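PDB 3QOC: putative metallopeptidase from Corynebacterium diphtheriae, which probably acts as a metal-dependent aminopeptidase, of which this chain is only the N-terminal creatinase/prolidase-like domain. Local coordinates for residues L30-T35 with N84-L89; R38-F43 with A48-N53; A88-I93 with S120-I125. One frame throughout, in Å; residues are numbered along the deposited sequence.

Contact 1 (L30-T35 with N84-L89); sequences LVTHLT and NCAPAL
Thr32, whose CG2 methyl meets Ala86 CB at 3.8 Å, shares a polar partner with its neighbour His33: the backbone N atoms of both residues donate to OE1 of Glu102, so one carboxylate oxygen takes two hydrogen bonds just where strand 28-31 has ended. His33 then occupies the N-cap position of helix 34-41. Those bonds hold the two backbone N-H groups; the packing across the contact is left to side chains. OG1 of Thr32 sits between the backbone N and the carbonyl carbon (chi1 52°), which leaves the apolar branch to make the touch. Alanine suits the helical side because its short side chain lets the backbones come close, with 7.0 Å between Thr32 CA and Ala86 CA. The chain forms the creatinase/prolidase N-terminal domain, an α/β/α sandwich whose mixed sheet resembles that of the ribonuclease H-like fold; strand 28-31 lies inside it, between strands 49-53 and 97-102. Leu30 faces helix 85-91, whereas Val31 packs against helix 34-41. With CG trans to its backbone N (chi1 173°), Leu30 sends CD1 to Leu89 CD1 at 4.1 Å, the two chains meeting at a slant. Its other methyl, CD2, stands 4.4 Å from Ala86 CB. Both Ala86 and Leu89 also rest on Ala49 of the adjacent strand.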
ATOM      1  N   LEU A  30       2.339   2.465  -3.106  1.00 20.85           N
ATOM      2  CA  LEU A  30       1.613   1.219  -3.217  1.00 18.35           C
ATOM      3  C   LEU A  30       2.602   0.068  -3.009  1.00 18.95           C
ATOM      4  O   LEU A  30       3.518  -0.143  -3.798  1.00 20.64           O
ATOM      5  CB  LEU A  30       1.033   1.108  -4.609  1.00 19.55           C
ATOM      6  CG  LEU A  30       0.349  -0.236  -4.984  1.00 20.72           C
ATOM      7  CD1 LEU A  30      -0.783  -0.539  -4.028  1.00 16.96           C
ATOM      8  CD2 LEU A  30      -0.212  -0.189  -6.360  1.00 24.52           C
ATOM      9  N   VAL A  31       2.439  -0.669  -1.935  1.00 18.04           N
ATOM     10  CA  VAL A  31       3.330  -1.757  -1.606  1.00 16.13           C
ATOM     11  C   VAL A  31       2.674  -3.070  -1.996  1.00 16.44           C
ATOM     12  O   VAL A  31       1.553  -3.349  -1.580  1.00 15.57           O
ATOM     13  CB  VAL A  31       3.534  -1.740  -0.086  1.00 16.32           C
ATOM     14  CG1 VAL A  31       4.581  -2.821   0.329  1.00 12.52           C
ATOM     15  CG2 VAL A  31       3.979  -0.320   0.350  1.00 16.10           C
ATOM     16  N   THR A  32       3.299  -3.829  -2.858  1.00 17.49           N
ATOM     17  CA  THR A  32       2.762  -5.065  -3.287  1.00 18.31           C
ATOM     18  C   THR A  32       3.614  -6.277  -2.872  1.00 18.89           C
ATOM     19  O   THR A  32       3.123  -7.415  -2.843  1.00 19.04           O
ATOM     20  CB  THR A  32       2.560  -5.041  -4.858  1.00 19.71           C
ATOM     21  OG1 THR A  32       3.779  -4.633  -5.508  1.00 21.36           O
ATOM     22  CG2 THR A  32       1.373  -4.089  -5.286  1.00 18.31           C
ATOM     23  N   HIS A  33       4.871  -6.075  -2.558  1.00 17.16           N
ATOM     24  CA  HIS A  33       5.703  -7.227  -2.117  1.00 18.08           C
ATOM     25  C   HIS A  33       5.320  -7.661  -0.683  1.00 18.16           C
ATOM     26  O   HIS A  33       5.257  -6.833   0.240  1.00 19.29           O
ATOM     27  CB  HIS A  33       7.171  -6.841  -2.189  1.00 19.32           C
ATOM     28  CG  HIS A  33       8.135  -7.965  -1.831  1.00 20.40           C
ATOM     29  ND1 HIS A  33       8.389  -9.032  -2.675  1.00 23.97           N
ATOM     30  CD2 HIS A  33       8.913  -8.162  -0.744  1.00 23.34           C
ATOM     31  CE1 HIS A  33       9.287  -9.836  -2.127  1.00 27.50           C
ATOM     32  NE2 HIS A  33       9.628  -9.337  -0.947  1.00 25.00           N
ATOM     33  N   LEU A  34       5.015  -8.932  -0.486  1.00 17.92           N
ATOM     34  CA  LEU A  34       4.354  -9.366   0.725  1.00 19.01           C
ATOM     35  C   LEU A  34       5.180  -9.146   1.986  1.00 18.43           C
ATOM     36  O   LEU A  34       4.611  -8.823   3.027  1.00 16.86           O
ATOM     37  CB  LEU A  34       3.868 -10.840   0.646  1.00 21.14           C
ATOM     38  CG  LEU A  34       2.373 -11.041   0.183  1.00 24.11           C
ATOM     39  CD1 LEU A  34       1.429 -10.472   1.068  1.00 20.44           C
ATOM     40  CD2 LEU A  34       1.972 -10.482  -1.150  1.00 30.45           C
ATOM     41  N   THR A  35       6.494  -9.417   1.951  1.00 18.73           N
ATOM     42  CA  THR A  35       7.294  -9.274   3.165  1.00 18.91           C
ATOM     43  C   THR A  35       7.344  -7.793   3.549  1.00 17.76           C
ATOM     44  O   THR A  35       7.379  -7.450   4.726  1.00 18.82           O
ATOM     45  CB  THR A  35       8.721  -9.825   2.982  1.00 19.71           C
ATOM     46  OG1 THR A  35       9.446  -9.026   2.050  1.00 20.36           O
ATOM     47  CG2 THR A  35       8.660 -11.290   2.433  1.00 20.90           C
ATOM     48  N   ASN A  84      -8.533  -9.139  -6.516  1.00 30.37           N
ATOM     49  CA  ASN A  84      -7.330  -8.501  -7.079  1.00 29.99           C
ATOM     50  C   ASN A  84      -6.951  -7.187  -6.385  1.00 26.59           C
ATOM     51  O   ASN A  84      -7.427  -6.104  -6.704  1.00 24.17           O
ATOM     52  CB  ASN A  84      -7.479  -8.333  -8.573  1.00 31.78           C
ATOM     53  CG  ASN A  84      -7.815  -9.651  -9.253  1.00 39.82           C
ATOM     54  OD1 ASN A  84      -7.024 -10.624  -9.174  1.00 49.27           O
ATOM     55  ND2 ASN A  84      -9.012  -9.727  -9.867  1.00 45.06           N
ATOM     56  N   CYS A  85      -6.105  -7.345  -5.388  1.00 23.05           N
ATOM     57  CA  CYS A  85      -5.944  -6.368  -4.300  1.00 22.25           C
ATOM     58  C   CYS A  85      -5.408  -5.024  -4.759  1.00 20.82           C
ATOM     59  O   CYS A  85      -5.970  -3.983  -4.436  1.00 18.96           O
ATOM     60  CB  CYS A  85      -4.910  -6.958  -3.280  1.00 23.57           C
ATOM     61  SG  CYS A  85      -5.677  -8.277  -2.384  1.00 27.58           S
ATOM     62  N   ALA A  86      -4.306  -5.061  -5.490  1.00 19.54           N
ATOM     63  CA  ALA A  86      -3.619  -3.824  -5.855  1.00 21.11           C
ATOM     64  C   ALA A  86      -4.482  -2.969  -6.826  1.00 21.21           C
ATOM     65  O   ALA A  86      -4.686  -1.756  -6.573  1.00 22.11           O
ATOM     66  CB  ALA A  86      -2.228  -4.145  -6.438  1.00 20.45           C
ATOM     67  N   PRO A  87      -5.058  -3.601  -7.872  1.00 21.92           N
ATOM     68  CA  PRO A  87      -5.879  -2.790  -8.742  1.00 23.22           C
ATOM     69  C   PRO A  87      -7.055  -2.171  -8.032  1.00 23.63           C
ATOM     70  O   PRO A  87      -7.432  -1.035  -8.338  1.00 21.46           O
ATOM     71  CB  PRO A  87      -6.322  -3.778  -9.850  1.00 23.68           C
ATOM     72  CG  PRO A  87      -5.149  -4.775  -9.919  1.00 23.73           C
ATOM     73  CD  PRO A  87      -4.712  -4.909  -8.498  1.00 22.06           C
ATOM     74  N   ALA A  88      -7.622  -2.897  -7.067  1.00 24.31           N
ATOM     75  CA  ALA A  88      -8.801  -2.367  -6.359  1.00 24.03           C
ATOM     76  C   ALA A  88      -8.470  -1.185  -5.480  1.00 23.24           C
ATOM     77  O   ALA A  88      -9.226  -0.245  -5.454  1.00 24.82           O
ATOM     78  CB  ALA A  88      -9.567  -3.476  -5.573  1.00 24.77           C
ATOM     79  N   LEU A  89      -7.377  -1.211  -4.718  1.00 23.35           N
ATOM     80  CA  LEU A  89      -6.916   0.030  -3.997  1.00 22.52           C
ATOM     81  C   LEU A  89      -6.686   1.174  -4.959  1.00 23.34           C
ATOM     82  O   LEU A  89      -7.141   2.285  -4.719  1.00 25.90           O
ATOM     83  CB  LEU A  89      -5.596  -0.160  -3.191  1.00 21.70           C
ATOM     84  CG  LEU A  89      -5.537  -1.102  -2.001  1.00 18.61           C
ATOM     85  CD1 LEU A  89      -4.025  -1.254  -1.538  1.00 17.79           C
ATOM     86  CD2 LEU A  89      -6.507  -0.571  -0.900  1.00 16.72           C
TER

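Contact 2 (R38-F43 with A48-N53); sequences RYLSGF and AALIIN. With SO4 (sulfate ion), chain F.
Leu40 and Leu50 cross obliquely, the helix residue laying its CB, and less closely its CD1 methyl, against the strand residue: Leu40 CB is 3.8 Å from Leu50 CD2, and Leu40 CD1 follows at 4.1 Å from that same Leu50 CD2. One methyl of Leu50 thus fits against the base and one branch of Leu40, a close fit of two branched apolar chains in a buried layer. Leu40 also touches Leu17 of helix 9-19. Further along, Phe43 reaches Ala48. Its ring is set slantwise to the alanine methyl, with CE2 3.6 Å from Ala48 CB; CG stands opposite the backbone N (chi1 175°), extending the ring from the loop into the interior. A small residue suits position 48 because the ring needs room, and Tyr66 meets Phe43 edge-to-face while helix 67-73 covers it further. The unit is a helix returning over the sheet of the creatinase/prolidase N-terminal domain: helix 34-41 follows strand 28-31 and leads, through a short loop, to the antiparallel neighbour 49-53. The change of direction begins with an ST turn, in which Phe43 N donates to Ser41 OG at 3.1 Å and a nearly straight 167°. Ser41 OG in turn bonds to Ile37 O, so this buried hydroxyl has two partners. Gly42, between Ser41 and Phe43, has positive phi, at backbone angles where a CB would press on the preceding carbonyl oxygen. On the outer side of the helix, Arg38 grips a sulfate, probably from the crystallisation liquor. Arg38 NH1 donates to sulfate O4 at 2.7 Å, at the guanidinium edge, and Arg38 NH2 to O2 at 3.1 Å. Arg13 and Arg9 also bond the sulfate, and the three arginines would favour an anion here.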
ATOM      1  N   ARG A  38       4.063  -7.056   5.305  1.00 17.34           N
ATOM      2  CA  ARG A  38       4.123  -7.631   6.647  1.00 18.52           C
ATOM      3  C   ARG A  38       4.926  -6.742   7.595  1.00 19.07           C
ATOM      4  O   ARG A  38       4.524  -6.500   8.733  1.00 19.44           O
ATOM      5  CB  ARG A  38       4.728  -9.035   6.604  1.00 17.05           C
ATOM      6  CG  ARG A  38       4.249  -9.952   7.717  1.00 21.06           C
ATOM      7  CD  ARG A  38       5.030  -9.718   8.999  1.00 22.90           C
ATOM      8  NE  ARG A  38       6.428  -9.388   8.736  1.00 24.18           N
ATOM      9  CZ  ARG A  38       7.248  -8.843   9.629  1.00 29.43           C
ATOM     10  NH1 ARG A  38       6.811  -8.566  10.850  1.00 28.80           N
ATOM     11  NH2 ARG A  38       8.505  -8.576   9.302  1.00 27.37           N
ATOM     12  N   TYR A  39       6.064  -6.265   7.107  1.00 18.50           N
ATOM     13  CA  TYR A  39       6.948  -5.413   7.862  1.00 18.45           C
ATOM     14  C   TYR A  39       6.173  -4.119   8.243  1.00 19.37           C
ATOM     15  O   TYR A  39       6.272  -3.632   9.390  1.00 19.08           O
ATOM     16  CB  TYR A  39       8.189  -5.135   6.980  1.00 17.61           C
ATOM     17  CG  TYR A  39       9.184  -4.170   7.573  1.00 19.83           C
ATOM     18  CD1 TYR A  39      10.188  -4.606   8.431  1.00 21.75           C
ATOM     19  CD2 TYR A  39       9.105  -2.829   7.292  1.00 23.41           C
ATOM     20  CE1 TYR A  39      11.093  -3.699   8.980  1.00 21.00           C
ATOM     21  CE2 TYR A  39      10.055  -1.865   7.831  1.00 23.96           C
ATOM     22  CZ  TYR A  39      11.014  -2.327   8.670  1.00 21.46           C
ATOM     23  OH  TYR A  39      11.876  -1.426   9.208  1.00 22.46           O
ATOM     24  N   LEU A  40       5.421  -3.571   7.295  1.00 18.40           N
ATOM     25  CA  LEU A  40       4.701  -2.305   7.514  1.00 18.96           C
ATOM     26  C   LEU A  40       3.362  -2.415   8.214  1.00 20.38           C
ATOM     27  O   LEU A  40       2.860  -1.415   8.790  1.00 21.28           O
ATOM     28  CB  LEU A  40       4.497  -1.611   6.203  1.00 18.01           C
ATOM     29  CG  LEU A  40       5.718  -1.109   5.461  1.00 19.76           C
ATOM     30  CD1 LEU A  40       5.339  -0.762   4.027  1.00 16.34           C
ATOM     31  CD2 LEU A  40       6.380   0.084   6.193  1.00 21.23           C
ATOM     32  N   SER A  41       2.769  -3.622   8.255  1.00 20.77           N
ATOM     33  CA  SER A  41       1.412  -3.735   8.832  1.00 20.43           C
ATOM     34  C   SER A  41       1.227  -4.815   9.856  1.00 21.46           C
ATOM     35  O   SER A  41       0.383  -4.668  10.724  1.00 22.89           O
ATOM     36  CB  SER A  41       0.398  -4.006   7.713  1.00 21.92           C
ATOM     37  OG  SER A  41       0.619  -5.319   7.198  1.00 15.31           O
ATOM     38  N   GLY A  42       1.983  -5.899   9.799  1.00 21.58           N
ATOM     39  CA  GLY A  42       1.715  -7.014  10.734  1.00 22.40           C
ATOM     40  C   GLY A  42       0.882  -8.138  10.073  1.00 23.08           C
ATOM     41  O   GLY A  42       0.700  -9.231  10.662  1.00 22.34           O
ATOM     42  N   PHE A  43       0.394  -7.899   8.843  1.00 21.62           N
ATOM     43  CA  PHE A  43      -0.456  -8.912   8.165  1.00 20.74           C
ATOM     44  C   PHE A  43       0.454  -9.970   7.627  1.00 21.19           C
ATOM     45  O   PHE A  43       1.382  -9.647   6.904  1.00 21.98           O
ATOM     46  CB  PHE A  43      -1.244  -8.312   7.034  1.00 19.46           C
ATOM     47  CG  PHE A  43      -2.027  -9.299   6.237  1.00 18.42           C
ATOM     48  CD1 PHE A  43      -3.051 -10.027   6.814  1.00 17.33           C
ATOM     49  CD2 PHE A  43      -1.684  -9.546   4.899  1.00 20.20           C
ATOM     50  CE1 PHE A  43      -3.813 -10.931   6.061  1.00 20.80           C
ATOM     51  CE2 PHE A  43      -2.429 -10.486   4.125  1.00 23.10           C
ATOM     52  CZ  PHE A  43      -3.497 -11.178   4.707  1.00 20.23           C
ATOM     53  N   ALA A  48      -2.181  -9.567  -0.487  1.00 18.87           N
ATOM     54  CA  ALA A  48      -2.481  -8.238   0.030  1.00 18.09           C
ATOM     55  C   ALA A  48      -1.891  -7.197  -0.882  1.00 17.88           C
ATOM     56  O   ALA A  48      -0.948  -7.482  -1.661  1.00 17.30           O
ATOM     57  CB  ALA A  48      -1.955  -8.044   1.511  1.00 18.94           C
ATOM     58  N   ALA A  49      -2.401  -5.982  -0.710  1.00 16.56           N
ATOM     59  CA  ALA A  49      -1.744  -4.746  -1.248  1.00 16.98           C
ATOM     60  C   ALA A  49      -1.998  -3.671  -0.244  1.00 14.78           C
ATOM     61  O   ALA A  49      -2.938  -3.777   0.544  1.00 16.08           O
ATOM     62  CB  ALA A  49      -2.301  -4.366  -2.618  1.00 15.15           C
ATOM     63  N   LEU A  50      -1.148  -2.659  -0.212  1.00 14.69           N
ATOM     64  CA  LEU A  50      -1.101  -1.695   0.899  1.00 16.72           C
ATOM     65  C   LEU A  50      -0.710  -0.326   0.333  1.00 18.02           C
ATOM     66  O   LEU A  50       0.260  -0.231  -0.388  1.00 19.04           O
ATOM     67  CB  LEU A  50      -0.048  -2.073   1.952  1.00 15.60           C
ATOM     68  CG  LEU A  50       0.227  -1.054   3.084  1.00 16.95           C
ATOM     69  CD1 LEU A  50      -1.047  -0.833   3.873  1.00 20.61           C
ATOM     70  CD2 LEU A  50       1.337  -1.464   4.069  1.00 15.66           C
ATOM     71  N   ILE A  51      -1.490   0.698   0.617  1.00 19.11           N
ATOM     72  CA  ILE A  51      -1.188   2.036   0.132  1.00 21.00           C
ATOM     73  C   ILE A  51      -0.861   2.866   1.347  1.00 20.71           C
ATOM     74  O   ILE A  51      -1.621   2.881   2.276  1.00 19.06           O
ATOM     75  CB  ILE A  51      -2.355   2.619  -0.610  1.00 23.85           C
ATOM     76  CG1 ILE A  51      -1.941   3.983  -1.202  1.00 31.61           C
ATOM     77  CG2 ILE A  51      -3.538   2.769   0.272  1.00 27.14           C
ATOM     78  CD1 ILE A  51      -1.824   3.888  -2.792  1.00 36.62           C
ATOM     79  N   ILE A  52       0.315   3.490   1.364  1.00 22.07           N
ATOM     80  CA  ILE A  52       0.727   4.436   2.410  1.00 23.59           C
ATOM     81  C   ILE A  52       0.808   5.880   1.831  1.00 23.94           C
ATOM     82  O   ILE A  52       1.596   6.093   0.934  1.00 24.16           O
ATOM     83  CB  ILE A  52       2.146   4.110   2.974  1.00 24.36           C
ATOM     84  CG1 ILE A  52       2.280   2.684   3.555  1.00 24.53           C
ATOM     85  CG2 ILE A  52       2.533   5.131   4.079  1.00 23.40           C
ATOM     86  CD1 ILE A  52       1.207   2.414   4.476  1.00 23.37           C
ATOM     87  N   ASN A  53       0.028   6.827   2.361  1.00 23.23           N
ATOM     88  CA  ASN A  53      -0.046   8.184   1.844  1.00 24.58           C
ATOM     89  C   ASN A  53       0.959   9.132   2.586  1.00 25.54           C
ATOM     90  O   ASN A  53       1.360   8.867   3.737  1.00 24.94           O
ATOM     91  CB  ASN A  53      -1.451   8.735   2.063  1.00 24.55           C
ATOM     92  CG  ASN A  53      -2.516   7.945   1.327  1.00 29.19           C
ATOM     93  OD1 ASN A  53      -2.417   7.759   0.108  1.00 33.75           O
ATOM     94  ND2 ASN A  53      -3.519   7.451   2.055  1.00 26.85           N
TER
HETATM   95  S   SO4 F 136       9.041  -7.948  13.242  1.00 41.08           S
HETATM   96  O1  SO4 F 136       9.898  -7.001  13.905  1.00 46.47           O
HETATM   97  O2  SO4 F 136       9.835  -8.134  12.062  1.00 39.99           O
HETATM   98  O3  SO4 F 136       8.888  -9.155  14.027  1.00 44.98           O
HETATM   99  O4  SO4 F 136       7.704  -7.383  13.130  1.00 45.58           O

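Contact 3 (A88-I93 with S120-I125); sequences ALLSDI and SDVELI
Ile93 and Val122 bring their backbones to 7.5 Å, CA to CA, just beyond helix 85-91, where Ile93 is extended and lies opposite the first residue of strand 122-127. Ile93 N bonds to Leu90 O at 3.1 Å. No hydrogen bond links the two segments, and four aliphatic side chains make the contact. Leu90 and Val122 carry most of it. CG of Leu90 lies trans to the backbone N (chi1 -170°), directing both methyls at the strand. There it meets Leu124 tip to tip, with Leu90 CD2 3.8 Å from Leu124 CD1. Both methyls of Leu90 touch Leu124; CD1 in addition lies 4.0 Å from Val122 CG1, the Leu90 and Val122 chains running past each other in opposite directions. Leucine suits the helical position because its forked end can serve two strand residues at once. Val122 divides its own branches: CG1 goes to Leu90, while CG2 meets Ile93 CG2 at 4.0 Å, these chains crossing at about a right angle. The same Val122 CG2 also sits 3.8 Å from the carbonyl O of Ile93. Branching at CB gives Val122 and Ile93 a methyl close to the main chain, and such residues suit extended backbone. Leu114 of helix 108-117 touches both Leu90 and Leu124, extending the apolar layer, and Val99 of the adjoining parallel strand touches Ile93 and Val122. Helices 85-91 and 108-117 packed on one face of a sheet, here reaching one of its two edge strands, 122-127, form one outer layer of the α/β/α sandwich of the creatinase/prolidase N-terminal domain.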
ATOM      1  N   ALA A  88      -7.622  -2.897  -7.067  1.00 24.31           N
ATOM      2  CA  ALA A  88      -8.801  -2.367  -6.359  1.00 24.03           C
ATOM      3  C   ALA A  88      -8.470  -1.185  -5.480  1.00 23.24           C
ATOM      4  O   ALA A  88      -9.226  -0.245  -5.454  1.00 24.82           O
ATOM      5  CB  ALA A  88      -9.567  -3.476  -5.573  1.00 24.77           C
ATOM      6  N   LEU A  89      -7.377  -1.211  -4.718  1.00 23.35           N
ATOM      7  CA  LEU A  89      -6.916   0.030  -3.997  1.00 22.52           C
ATOM      8  C   LEU A  89      -6.686   1.174  -4.959  1.00 23.34           C
ATOM      9  O   LEU A  89      -7.141   2.285  -4.719  1.00 25.90           O
ATOM     10  CB  LEU A  89      -5.596  -0.160  -3.191  1.00 21.70           C
ATOM     11  CG  LEU A  89      -5.537  -1.102  -2.001  1.00 18.61           C
ATOM     12  CD1 LEU A  89      -4.025  -1.254  -1.538  1.00 17.79           C
ATOM     13  CD2 LEU A  89      -6.507  -0.571  -0.900  1.00 16.72           C
ATOM     14  N   LEU A  90      -5.981   0.916  -6.057  1.00 27.44           N
ATOM     15  CA  LEU A  90      -5.624   1.991  -6.984  1.00 27.04           C
ATOM     16  C   LEU A  90      -6.857   2.626  -7.617  1.00 27.80           C
ATOM     17  O   LEU A  90      -6.953   3.844  -7.730  1.00 26.47           O
ATOM     18  CB  LEU A  90      -4.642   1.483  -8.053  1.00 28.26           C
ATOM     19  CG  LEU A  90      -3.962   2.478  -8.964  1.00 28.64           C
ATOM     20  CD1 LEU A  90      -3.188   3.539  -8.164  1.00 28.80           C
ATOM     21  CD2 LEU A  90      -3.031   1.735  -9.893  1.00 28.66           C
ATOM     22  N   SER A  91      -7.859   1.822  -7.937  1.00 29.27           N
ATOM     23  CA  SER A  91      -9.019   2.365  -8.644  1.00 31.89           C
ATOM     24  C   SER A  91      -9.837   3.276  -7.722  1.00 32.55           C
ATOM     25  O   SER A  91     -10.671   4.043  -8.158  1.00 31.66           O
ATOM     26  CB  SER A  91      -9.865   1.214  -9.206  1.00 34.31           C
ATOM     27  OG  SER A  91     -11.208   1.411  -8.849  1.00 40.89           O
ATOM     28  N   ASP A  92      -9.625   3.140  -6.424  1.00 35.26           N
ATOM     29  CA  ASP A  92     -10.324   3.990  -5.442  1.00 38.59           C
ATOM     30  C   ASP A  92      -9.674   5.372  -5.158  1.00 38.55           C
ATOM     31  O   ASP A  92     -10.230   6.174  -4.423  1.00 41.18           O
ATOM     32  CB  ASP A  92     -10.554   3.204  -4.158  1.00 40.67           C
ATOM     33  CG  ASP A  92     -11.886   2.439  -4.188  1.00 46.55           C
ATOM     34  OD1 ASP A  92     -12.573   2.401  -5.245  1.00 50.72           O
ATOM     35  OD2 ASP A  92     -12.264   1.870  -3.159  1.00 53.25           O
ATOM     36  N   ILE A  93      -8.505   5.620  -5.733  1.00 36.20           N
ATOM     37  CA  ILE A  93      -7.823   6.875  -5.568  1.00 37.23           C
ATOM     38  C   ILE A  93      -8.394   7.915  -6.534  1.00 38.27           C
ATOM     39  O   ILE A  93      -8.495   7.648  -7.749  1.00 37.06           O
ATOM     40  CB  ILE A  93      -6.352   6.718  -5.840  1.00 35.15           C
ATOM     41  CG1 ILE A  93      -5.776   5.742  -4.843  1.00 35.74           C
ATOM     42  CG2 ILE A  93      -5.625   8.036  -5.695  1.00 34.62           C
ATOM     43  CD1 ILE A  93      -4.386   5.575  -5.047  1.00 36.29           C
ATOM     44  N   SER A 120      -7.778   9.198 -14.250  1.00 24.37           N
ATOM     45  CA  SER A 120      -7.271  10.053 -15.329  1.00 25.14           C
ATOM     46  C   SER A 120      -6.163  11.015 -14.883  1.00 27.67           C
ATOM     47  O   SER A 120      -5.305  11.372 -15.698  1.00 29.16           O
ATOM     48  CB  SER A 120      -8.421  10.843 -15.963  1.00 25.92           C
ATOM     49  OG  SER A 120      -9.100  11.601 -14.977  1.00 26.69           O
ATOM     50  N   ASP A 121      -6.106  11.344 -13.589  1.00 29.80           N
ATOM     51  CA  ASP A 121      -5.015  12.151 -13.016  1.00 30.94           C
ATOM     52  C   ASP A 121      -4.174  11.465 -11.944  1.00 29.48           C
ATOM     53  O   ASP A 121      -3.485  12.122 -11.142  1.00 29.00           O
ATOM     54  CB  ASP A 121      -5.577  13.487 -12.458  1.00 31.47           C
ATOM     55  CG  ASP A 121      -6.064  14.410 -13.587  1.00 34.69           C
ATOM     56  OD1 ASP A 121      -5.229  14.655 -14.495  1.00 34.66           O
ATOM     57  OD2 ASP A 121      -7.260  14.845 -13.558  1.00 37.95           O
ATOM     58  N   VAL A 122      -4.233  10.153 -11.918  1.00 28.49           N
ATOM     59  CA  VAL A 122      -3.325   9.369 -11.056  1.00 28.12           C
ATOM     60  C   VAL A 122      -2.166   8.848 -11.858  1.00 29.66           C
ATOM     61  O   VAL A 122      -2.342   8.038 -12.713  1.00 31.70           O
ATOM     62  CB  VAL A 122      -4.054   8.180 -10.415  1.00 26.87           C
ATOM     63  CG1 VAL A 122      -3.118   7.348  -9.448  1.00 25.35           C
ATOM     64  CG2 VAL A 122      -5.336   8.670  -9.614  1.00 27.74           C
ATOM     65  N   GLU A 123      -0.956   9.274 -11.554  1.00 31.44           N
ATOM     66  CA  GLU A 123       0.211   8.806 -12.255  1.00 31.84           C
ATOM     67  C   GLU A 123       0.979   7.759 -11.418  1.00 30.69           C
ATOM     68  O   GLU A 123       1.262   8.011 -10.249  1.00 30.51           O
ATOM     69  CB  GLU A 123       1.070  10.027 -12.539  1.00 33.93           C
ATOM     70  CG  GLU A 123       2.327   9.758 -13.360  1.00 38.23           C
ATOM     71  CD  GLU A 123       3.124  11.017 -13.782  1.00 44.77           C
ATOM     72  OE1 GLU A 123       2.883  12.169 -13.262  1.00 48.14           O
ATOM     73  OE2 GLU A 123       3.981  10.816 -14.679  1.00 46.23           O
ATOM     74  N   LEU A 124       1.294   6.597 -12.012  1.00 29.14           N
ATOM     75  CA  LEU A 124       2.149   5.573 -11.397  1.00 29.52           C
ATOM     76  C   LEU A 124       3.591   5.853 -11.648  1.00 29.84           C
ATOM     77  O   LEU A 124       3.964   6.068 -12.784  1.00 32.96           O
ATOM     78  CB  LEU A 124       1.829   4.190 -11.951  1.00 30.15           C
ATOM     79  CG  LEU A 124       0.591   3.527 -11.296  1.00 33.41           C
ATOM     80  CD1 LEU A 124      -0.534   4.429 -10.940  1.00 34.66           C
ATOM     81  CD2 LEU A 124       0.033   2.433 -12.220  1.00 36.73           C
ATOM     82  N   ILE A 125       4.411   5.841 -10.596  1.00 28.74           N
ATOM     83  CA  ILE A 125       5.812   6.172 -10.657  1.00 28.45           C
ATOM     84  C   ILE A 125       6.705   4.993 -10.210  1.00 28.89           C
ATOM     85  O   ILE A 125       6.612   4.550  -9.052  1.00 27.55           O
ATOM     86  CB  ILE A 125       6.126   7.321  -9.646  1.00 29.28           C
ATOM     87  CG1 ILE A 125       5.209   8.560  -9.863  1.00 29.95           C
ATOM     88  CG2 ILE A 125       7.577   7.703  -9.714  1.00 27.93           C
ATOM     89  CD1 ILE A 125       5.312   9.115 -11.271  1.00 29.72           C
TER

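From the N terminus, strand 28-31 opens contact 1, which closes only after 48 intervening residues, when helix 85-91 arrives. Contact 2 falls wholly within that span and closes a short loop of four residues, folding helix 34-41 over strand 49-53. Contact 3 starts on the helix where contact 1 ends, Ala88 and Leu89 being common to both, and its 26-residue excursion returns as strand 122-127. Contacts 1 and 2 are joined directly, since Val31 pairs with Leu50 between neighbouring strands. Contacts 2 and 3 meet where Ile51 of strand 49-53 packs against Ile93. Together, the contacts secure helices on both faces of one sheet, from its interior to its last strand.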